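Local coordinates for broad specificity aminotransferase (Leishmania mexicana, PDB 4WB0), which is a homodimeric, pyridoxal phosphate-dependent class I aminotransferase of broad substrate specificity, probably able to transfer amino groups between L-aspartate and 2-oxoglutarate, at residues Y56-L67 / L316-M327. Sequence-based numbering, arbitrary orientation. Where two conformers were deposited one is given.
Sequences YPLRVVRKAEQL and LRKEWEAELSAM
Val-60 and Trp-320 bring the two backbones closest, 6.0 Å between their CA atoms. Helix 59-67 and helix 316-327 run roughly antiparallel, with axes 149° apart. They approach to 9.7 Å. Glu-323 reaches from the second helix to the N-terminus of the first, where Leu-58 holds the N-cap position. Glu-323 CG lies anti to its own backbone N (chi1 -169°), and the extended chain carries the carboxylate across the gap. Each oxygen accepts one first-turn N-H through its syn lone pair. Arg-59 N meets Glu-323 OE2 at 2.8 Å, nearly straight at 163°. Val-60 N meets Glu-323 OE1 at 3.1 Å. The helix dipole probably favours the negative charge here. Arg-59 NH1 adds a salt bridge to Glu-323 OE2; no guanidinium N-H points at the oxygen, and the attraction is one of charge. Tyr-56 OH bonds weakly to Glu-323 OE2 at 2.5 Å, and a water joins it to Glu-323 O.

The contact joins helix 59-71 to the long helix 314-344 of a fold-type I aminotransferase. Arg-62 and Glu-65 on the first helix hydrogen-bond to the other chain of the dimer. Val-60 packs as a knob among Leu-316, Glu-319, Trp-320 and Glu-323. Its CG1 lies against Glu-319 CB, and CG2 faces Trp-320 CD1 and Glu-323 OE1. Leu-58 CD2 abuts the indole edge at Trp-320 CD1, 3.6 Å away, while the indole N-H bonds to Asn-260 O. Met-327 SD makes an oblique Met-aromatic contact with Tyr-56. Lys-63 NZ bridges to Glu-319 OE2 at 3.0 Å; Lys-318 NZ makes a longer salt bridge to Glu-319 OE1.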
ATOM      1  N   TYR A  56      14.533  -3.053  18.393  1.00 29.19           N
ATOM      2  CA  TYR A  56      15.202  -1.822  18.811  1.00 30.98           C
ATOM      3  C   TYR A  56      14.533  -0.599  18.162  1.00 29.72           C
ATOM      4  O   TYR A  56      15.001  -0.115  17.143  1.00 26.33           O
ATOM      5  CB  TYR A  56      16.698  -1.911  18.450  1.00 33.33           C
ATOM      6  CG  TYR A  56      17.515  -0.658  18.795  1.00 33.91           C
ATOM      7  CD1 TYR A  56      17.776  -0.322  20.105  1.00 37.91           C
ATOM      8  CD2 TYR A  56      17.973   0.196  17.787  1.00 32.95           C
ATOM      9  CE1 TYR A  56      18.496   0.838  20.427  1.00 40.33           C
ATOM     10  CE2 TYR A  56      18.664   1.367  18.082  1.00 33.41           C
ATOM     11  CZ  TYR A  56      18.931   1.680  19.397  1.00 39.83           C
ATOM     12  OH  TYR A  56      19.628   2.844  19.692  1.00 42.95           O
ATOM     13  N   PRO A  57      13.381  -0.158  18.710  1.00 27.79           N
ATOM     14  CA  PRO A  57      12.804   1.105  18.237  1.00 27.83           C
ATOM     15  C   PRO A  57      13.828   2.209  18.517  1.00 28.88           C
ATOM     16  O   PRO A  57      14.337   2.278  19.626  1.00 28.83           O
ATOM     17  CB  PRO A  57      11.519   1.278  19.090  1.00 33.19           C
ATOM     18  CG  PRO A  57      11.248  -0.052  19.668  1.00 33.26           C
ATOM     19  CD  PRO A  57      12.596  -0.742  19.805  1.00 30.32           C
ATOM     20  N   LEU A  58      14.175   3.021  17.526  1.00 27.21           N
ATOM     21  CA  LEU A  58      15.246   3.986  17.682  1.00 27.33           C
ATOM     22  C   LEU A  58      14.828   5.113  18.639  1.00 28.83           C
ATOM     23  O   LEU A  58      13.668   5.532  18.699  1.00 29.57           O
ATOM     24  CB  LEU A  58      15.646   4.583  16.334  1.00 28.78           C
ATOM     25  CG  LEU A  58      16.746   3.817  15.573  1.00 29.17           C
ATOM     26  CD1 LEU A  58      16.240   2.452  15.229  1.00 30.09           C
ATOM     27  CD2 LEU A  58      17.185   4.553  14.283  1.00 26.14           C
ATOM     28  N   ARG A  59      15.813   5.602  19.371  1.00 27.76           N
ATOM     29  CA  ARG A  59      15.565   6.680  20.297  1.00 31.92           C
ATOM     30  C   ARG A  59      15.102   7.892  19.561  1.00 29.28           C
ATOM     31  O   ARG A  59      14.221   8.587  20.071  1.00 29.46           O
ATOM     32  CB  ARG A  59      16.809   7.055  21.127  1.00 35.04           C
ATOM     33  CG  ARG A  59      17.344   5.913  21.961  1.00 46.96           C
ATOM     34  CD  ARG A  59      18.693   6.288  22.593  1.00 56.62           C
ATOM     35  NE  ARG A  59      19.513   5.094  22.803  1.00 64.77           N
ATOM     36  CZ  ARG A  59      20.454   4.651  21.974  1.00 66.77           C
ATOM     37  NH1 ARG A  59      20.745   5.308  20.849  1.00 64.68           N
ATOM     38  NH2 ARG A  59      21.112   3.541  22.287  1.00 70.60           N
ATOM     39  N   VAL A  60      15.618   8.145  18.366  1.00 28.51           N
ATOM     40  CA  VAL A  60      15.139   9.346  17.653  1.00 29.73           C
ATOM     41  C   VAL A  60      13.717   9.152  17.131  1.00 28.30           C
ATOM     42  O   VAL A  60      12.944  10.110  16.987  1.00 26.58           O
ATOM     43  CB  VAL A  60      16.011   9.744  16.458  1.00 30.92           C
ATOM     44  CG1 VAL A  60      17.306  10.199  16.878  1.00 30.81           C
ATOM     45  CG2 VAL A  60      16.176   8.547  15.469  1.00 27.76           C
ATOM     46  N   VAL A  61      13.330   7.911  16.866  1.00 22.98           N
ATOM     47  CA  VAL A  61      11.968   7.685  16.434  1.00 21.80           C
ATOM     48  C   VAL A  61      11.024   7.902  17.651  1.00 22.67           C
ATOM     49  O   VAL A  61       9.948   8.464  17.499  1.00 23.28           O
ATOM     50  CB  VAL A  61      11.790   6.225  15.802  1.00 24.43           C
ATOM     51  CG1 VAL A  61      10.296   5.867  15.797  1.00 24.20           C
ATOM     52  CG2 VAL A  61      12.356   6.208  14.354  1.00 24.42           C
ATOM     53  N   ARG A  62      11.413   7.462  18.832  1.00 25.99           N
ATOM     54  CA  ARG A  62      10.637   7.770  20.046  1.00 28.75           C
ATOM     55  C   ARG A  62      10.498   9.283  20.245  1.00 29.05           C
ATOM     56  O   ARG A  62       9.417   9.759  20.631  1.00 25.59           O
ATOM     57  CB  ARG A  62      11.250   7.176  21.302  1.00 33.04           C
ATOM     58  CG  ARG A  62      11.186   5.637  21.449  1.00 34.82           C
ATOM     59  CD  ARG A  62       9.808   5.068  21.257  1.00 33.94           C
ATOM     60  NE  ARG A  62       9.755   3.714  21.801  1.00 34.30           N
ATOM     61  CZ  ARG A  62       8.952   2.743  21.393  1.00 33.01           C
ATOM     62  NH1 ARG A  62       8.137   2.942  20.359  1.00 31.50           N
ATOM     63  NH2 ARG A  62       8.974   1.561  22.024  1.00 33.20           N
ATOM     64  N   LYS A  63      11.550  10.040  19.952  1.00 27.34           N
ATOM     65  CA  LYS A  63      11.436  11.503  20.047  1.00 26.87           C
ATOM     66  C   LYS A  63      10.441  12.055  19.021  1.00 25.71           C
ATOM     67  O   LYS A  63       9.634  12.939  19.357  1.00 23.84           O
ATOM     68  CB  LYS A  63      12.811  12.164  19.862  1.00 27.27           C
ATOM     69  CG  LYS A  63      13.671  12.059  21.080  1.00 32.75           C
ATOM     70  CD  LYS A  63      14.989  12.770  20.870  1.00 36.17           C
ATOM     71  CE  LYS A  63      15.941  12.602  22.041  1.00 40.94           C
ATOM     72  NZ  LYS A  63      16.987  13.668  21.972  1.00 42.23           N
ATOM     73  N   ALA A  64      10.512  11.548  17.785  1.00 22.84           N
ATOM     74  CA  ALA A  64       9.653  12.011  16.703  1.00 22.76           C
ATOM     75  C   ALA A  64       8.189  11.680  16.972  1.00 26.11           C
ATOM     76  O   ALA A  64       7.325  12.449  16.577  1.00 24.11           O
ATOM     77  CB  ALA A  64      10.084  11.405  15.370  1.00 20.31           C
ATOM     78  N   GLU A  65       7.920  10.514  17.603  1.00 26.45           N
ATOM     79  CA  GLU A  65       6.552  10.130  17.992  1.00 28.71           C
ATOM     80  C   GLU A  65       5.892  11.239  18.794  1.00 26.82           C
ATOM     81  O   GLU A  65       4.755  11.641  18.540  1.00 22.61           O
ATOM     82  CB  GLU A  65       6.552   8.880  18.863  1.00 31.27           C
ATOM     83  CG  GLU A  65       6.795   7.567  18.157  1.00 32.06           C
ATOM     84  CD  GLU A  65       6.934   6.396  19.180  1.00 31.62           C
ATOM     85  OE1 GLU A  65       6.883   6.626  20.412  1.00 32.27           O
ATOM     86  OE2 GLU A  65       7.138   5.245  18.741  1.00 36.14           O
ATOM     87  N   GLN A  66       6.612  11.695  19.800  1.00 27.17           N
ATOM     88  CA  GLN A  66       6.060  12.728  20.707  1.00 28.01           C
ATOM     89  C   GLN A  66       5.958  14.067  20.013  1.00 24.74           C
ATOM     90  O   GLN A  66       4.944  14.737  20.161  1.00 26.02           O
ATOM     91  CB  GLN A  66       6.893  12.872  21.976  1.00 31.82           C
ATOM     92  CG  GLN A  66       6.213  13.827  23.027  1.00 35.93           C
ATOM     93  CD  GLN A  66       4.900  13.245  23.541  1.00 38.24           C
ATOM     94  OE1 GLN A  66       4.848  12.066  23.952  1.00 39.57           O
ATOM     95  NE2 GLN A  66       3.821  14.043  23.484  1.00 41.20           N
ATOM     96  N   LEU A  67       6.979  14.470  19.257  1.00 24.11           N
ATOM     97  CA  LEU A  67       6.875  15.709  18.447  1.00 24.40           C
ATOM     98  C   LEU A  67       5.666  15.713  17.556  1.00 25.30           C
ATOM     99  O   LEU A  67       4.940  16.683  17.493  1.00 24.57           O
ATOM    100  CB  LEU A  67       8.112  15.933  17.593  1.00 25.11           C
ATOM    101  CG  LEU A  67       9.329  16.291  18.403  1.00 28.61           C
ATOM    102  CD1 LEU A  67      10.563  16.138  17.495  1.00 32.74           C
ATOM    103  CD2 LEU A  67       9.299  17.699  19.030  1.00 31.09           C
ATOM    104  N   LEU A 316      17.822  16.092  15.378  1.00 26.88           N
ATOM    105  CA  LEU A 316      17.354  14.727  15.224  1.00 27.07           C
ATOM    106  C   LEU A 316      18.159  14.030  14.137  1.00 26.25           C
ATOM    107  O   LEU A 316      18.483  12.855  14.267  1.00 23.25           O
ATOM    108  CB  LEU A 316      15.866  14.667  14.878  1.00 26.51           C
ATOM    109  CG  LEU A 316      14.855  15.173  15.910  1.00 27.91           C
ATOM    110  CD1 LEU A 316      13.468  14.961  15.416  1.00 26.98           C
ATOM    111  CD2 LEU A 316      14.989  14.377  17.194  1.00 29.18           C
ATOM    112  N   ARG A 317      18.506  14.757  13.080  1.00 27.02           N
ATOM    113  CA  ARG A 317      19.211  14.162  11.946  1.00 25.30           C
ATOM    114  C   ARG A 317      20.604  13.714  12.398  1.00 26.53           C
ATOM    115  O   ARG A 317      21.053  12.618  12.123  1.00 25.18           O
ATOM    116  CB  ARG A 317      19.290  15.151  10.807  1.00 27.78           C
ATOM    117  CG  ARG A 317      20.095  14.678   9.593  1.00 28.35           C
ATOM    118  CD  ARG A 317      19.599  13.374   9.016  1.00 29.30           C
ATOM    119  NE  ARG A 317      20.266  13.113   7.736  1.00 31.43           N
ATOM    120  CZ  ARG A 317      19.893  13.603   6.558  1.00 32.42           C
ATOM    121  NH1 ARG A 317      18.838  14.408   6.430  1.00 30.36           N
ATOM    122  NH2 ARG A 317      20.597  13.290   5.479  1.00 33.68           N
ATOM    123  N   LYS A 318      21.263  14.536  13.204  1.00 28.47           N
ATOM    124  CA  LYS A 318      22.597  14.166  13.663  1.00 31.69           C
ATOM    125  C   LYS A 318      22.506  13.058  14.698  1.00 27.68           C
ATOM    126  O   LYS A 318      23.302  12.093  14.679  1.00 28.34           O
ATOM    127  CB  LYS A 318      23.322  15.424  14.173  1.00 40.99           C
ATOM    128  CG  LYS A 318      23.742  15.457  15.618  1.00 54.81           C
ATOM    129  CD  LYS A 318      22.612  16.012  16.494  1.00 65.24           C
ATOM    130  CE  LYS A 318      23.112  16.764  17.720  1.00 74.40           C
ATOM    131  NZ  LYS A 318      21.985  17.119  18.639  1.00 77.41           N
ATOM    132  N   GLU A 319      21.515  13.118  15.573  1.00 25.59           N
ATOM    133  CA  GLU A 319      21.311  12.006  16.501  1.00 28.74           C
ATOM    134  C   GLU A 319      21.020  10.696  15.752  1.00 27.36           C
ATOM    135  O   GLU A 319      21.498   9.594  16.131  1.00 24.74           O
ATOM    136  CB  GLU A 319      20.191  12.302  17.479  1.00 31.68           C
ATOM    137  CG  GLU A 319      20.653  13.273  18.552  1.00 41.15           C
ATOM    138  CD  GLU A 319      19.506  13.834  19.395  1.00 47.54           C
ATOM    139  OE1 GLU A 319      19.711  14.853  20.093  1.00 55.15           O
ATOM    140  OE2 GLU A 319      18.396  13.248  19.353  1.00 44.78           O
ATOM    141  N   TRP A 320      20.210  10.790  14.709  1.00 28.14           N
ATOM    142  CA  TRP A 320      19.889   9.589  13.924  1.00 24.58           C
ATOM    143  C   TRP A 320      21.135   8.994  13.303  1.00 23.80           C
ATOM    144  O   TRP A 320      21.368   7.795  13.367  1.00 22.87           O
ATOM    145  CB  TRP A 320      18.887   9.898  12.807  1.00 22.26           C
ATOM    146  CG  TRP A 320      18.610   8.707  11.971  1.00 23.50           C
ATOM    147  CD1 TRP A 320      18.350   7.428  12.407  1.00 24.95           C
ATOM    148  CD2 TRP A 320      18.554   8.669  10.554  1.00 24.70           C
ATOM    149  NE1 TRP A 320      18.154   6.613  11.325  1.00 25.35           N
ATOM    150  CE2 TRP A 320      18.279   7.353  10.179  1.00 23.29           C
ATOM    151  CE3 TRP A 320      18.717   9.637   9.563  1.00 25.05           C
ATOM    152  CZ2 TRP A 320      18.144   6.969   8.844  1.00 24.15           C
ATOM    153  CZ3 TRP A 320      18.624   9.253   8.244  1.00 27.90           C
ATOM    154  CH2 TRP A 320      18.321   7.940   7.896  1.00 25.40           C
ATOM    155  N   GLU A 321      21.917   9.819  12.639  1.00 24.13           N
ATOM    156  CA  GLU A 321      23.134   9.306  12.020  1.00 27.15           C
ATOM    157  C   GLU A 321      24.075   8.658  13.046  1.00 28.31           C
ATOM    158  O   GLU A 321      24.663   7.625  12.767  1.00 26.27           O
ATOM    159  CB  GLU A 321      23.806  10.408  11.220  1.00 28.94           C
ATOM    160  CG  GLU A 321      22.878  10.836  10.039  1.00 26.85           C
ATOM    161  CD  GLU A 321      23.595  11.629   8.925  1.00 35.72           C
ATOM    162  OE1 GLU A 321      22.981  12.517   8.300  1.00 36.59           O
ATOM    163  OE2 GLU A 321      24.772  11.341   8.642  1.00 39.34           O
ATOM    164  N   ALA A 322      24.161   9.193  14.258  1.00 28.50           N
ATOM    165  CA  ALA A 322      25.003   8.569  15.293  1.00 28.67           C
ATOM    166  C   ALA A 322      24.433   7.200  15.737  1.00 27.75           C
ATOM    167  O   ALA A 322      25.179   6.229  15.947  1.00 29.11           O
ATOM    168  CB  ALA A 322      25.149   9.529  16.496  1.00 28.89           C
ATOM    169  N   GLU A 323      23.109   7.113  15.858  1.00 26.10           N
ATOM    170  CA  GLU A 323      22.439   5.900  16.241  1.00 27.43           C
ATOM    171  C   GLU A 323      22.646   4.777  15.181  1.00 30.19           C
ATOM    172  O   GLU A 323      22.948   3.622  15.510  1.00 26.40           O
ATOM    173  CB  GLU A 323      20.964   6.232  16.463  1.00 31.99           C
ATOM    174  CG  GLU A 323      20.172   5.187  17.096  1.00 33.67           C
ATOM    175  CD  GLU A 323      18.912   5.680  17.846  1.00 33.25           C
ATOM    176  OE1 GLU A 323      18.354   6.832  17.616  1.00 30.72           O
ATOM    177  OE2 GLU A 323      18.459   4.842  18.680  1.00 33.06           O
ATOM    178  N   LEU A 324      22.589   5.165  13.917  1.00 26.43           N
ATOM    179  CA  LEU A 324      22.756   4.208  12.814  1.00 25.70           C
ATOM    180  C   LEU A 324      24.236   3.766  12.732  1.00 25.04           C
ATOM    181  O   LEU A 324      24.542   2.607  12.512  1.00 26.57           O
ATOM    182  CB  LEU A 324      22.299   4.849  11.502  1.00 24.03           C
ATOM    183  CG  LEU A 324      22.355   4.007  10.239  1.00 23.17           C
ATOM    184  CD1 LEU A 324      21.501   2.735  10.486  1.00 25.24           C
ATOM    185  CD2 LEU A 324      21.902   4.782   9.005  1.00 25.44           C
ATOM    186  N   SER A 325      25.151   4.694  12.931  1.00 25.58           N
ATOM    187  CA  SER A 325      26.551   4.365  13.000  0.60 26.33           C
ATOM    188  C   SER A 325      26.844   3.346  14.101  1.00 27.42           C
ATOM    189  O   SER A 325      27.665   2.426  13.919  1.00 26.29           O
ATOM    190  CB  SER A 325      27.353   5.624  13.241  0.60 29.20           C
ATOM    191  OG  SER A 325      28.712   5.339  13.179  0.60 29.09           O
ATOM    192  N   ALA A 326      26.172   3.510  15.240  1.00 26.92           N
ATOM    193  CA  ALA A 326      26.361   2.556  16.329  1.00 29.77           C
ATOM    194  C   ALA A 326      25.766   1.204  16.008  1.00 28.94           C
ATOM    195  O   ALA A 326      26.326   0.199  16.442  1.00 25.39           O
ATOM    196  CB  ALA A 326      25.774   3.072  17.645  1.00 31.28           C
ATOM    197  N   MET A 327      24.648   1.190  15.279  1.00 30.07           N
ATOM    198  CA  MET A 327      24.030  -0.042  14.854  1.00 27.19           C
ATOM    199  C   MET A 327      24.977  -0.775  13.922  1.00 27.79           C
ATOM    200  O   MET A 327      25.226  -1.977  14.112  1.00 25.45           O
ATOM    201  CB  MET A 327      22.674   0.179  14.171  1.00 25.74           C
ATOM    202  CG  MET A 327      21.583   0.607  15.164  1.00 27.53           C
ATOM    203  SD  MET A 327      20.303   1.640  14.363  1.00 30.13           S
ATOM    204  CE  MET A 327      19.570   0.349  13.375  1.00 25.87           C
TER
HETATM  205  O   HOH W   1      22.176   2.514  18.139  1.00 34.70           O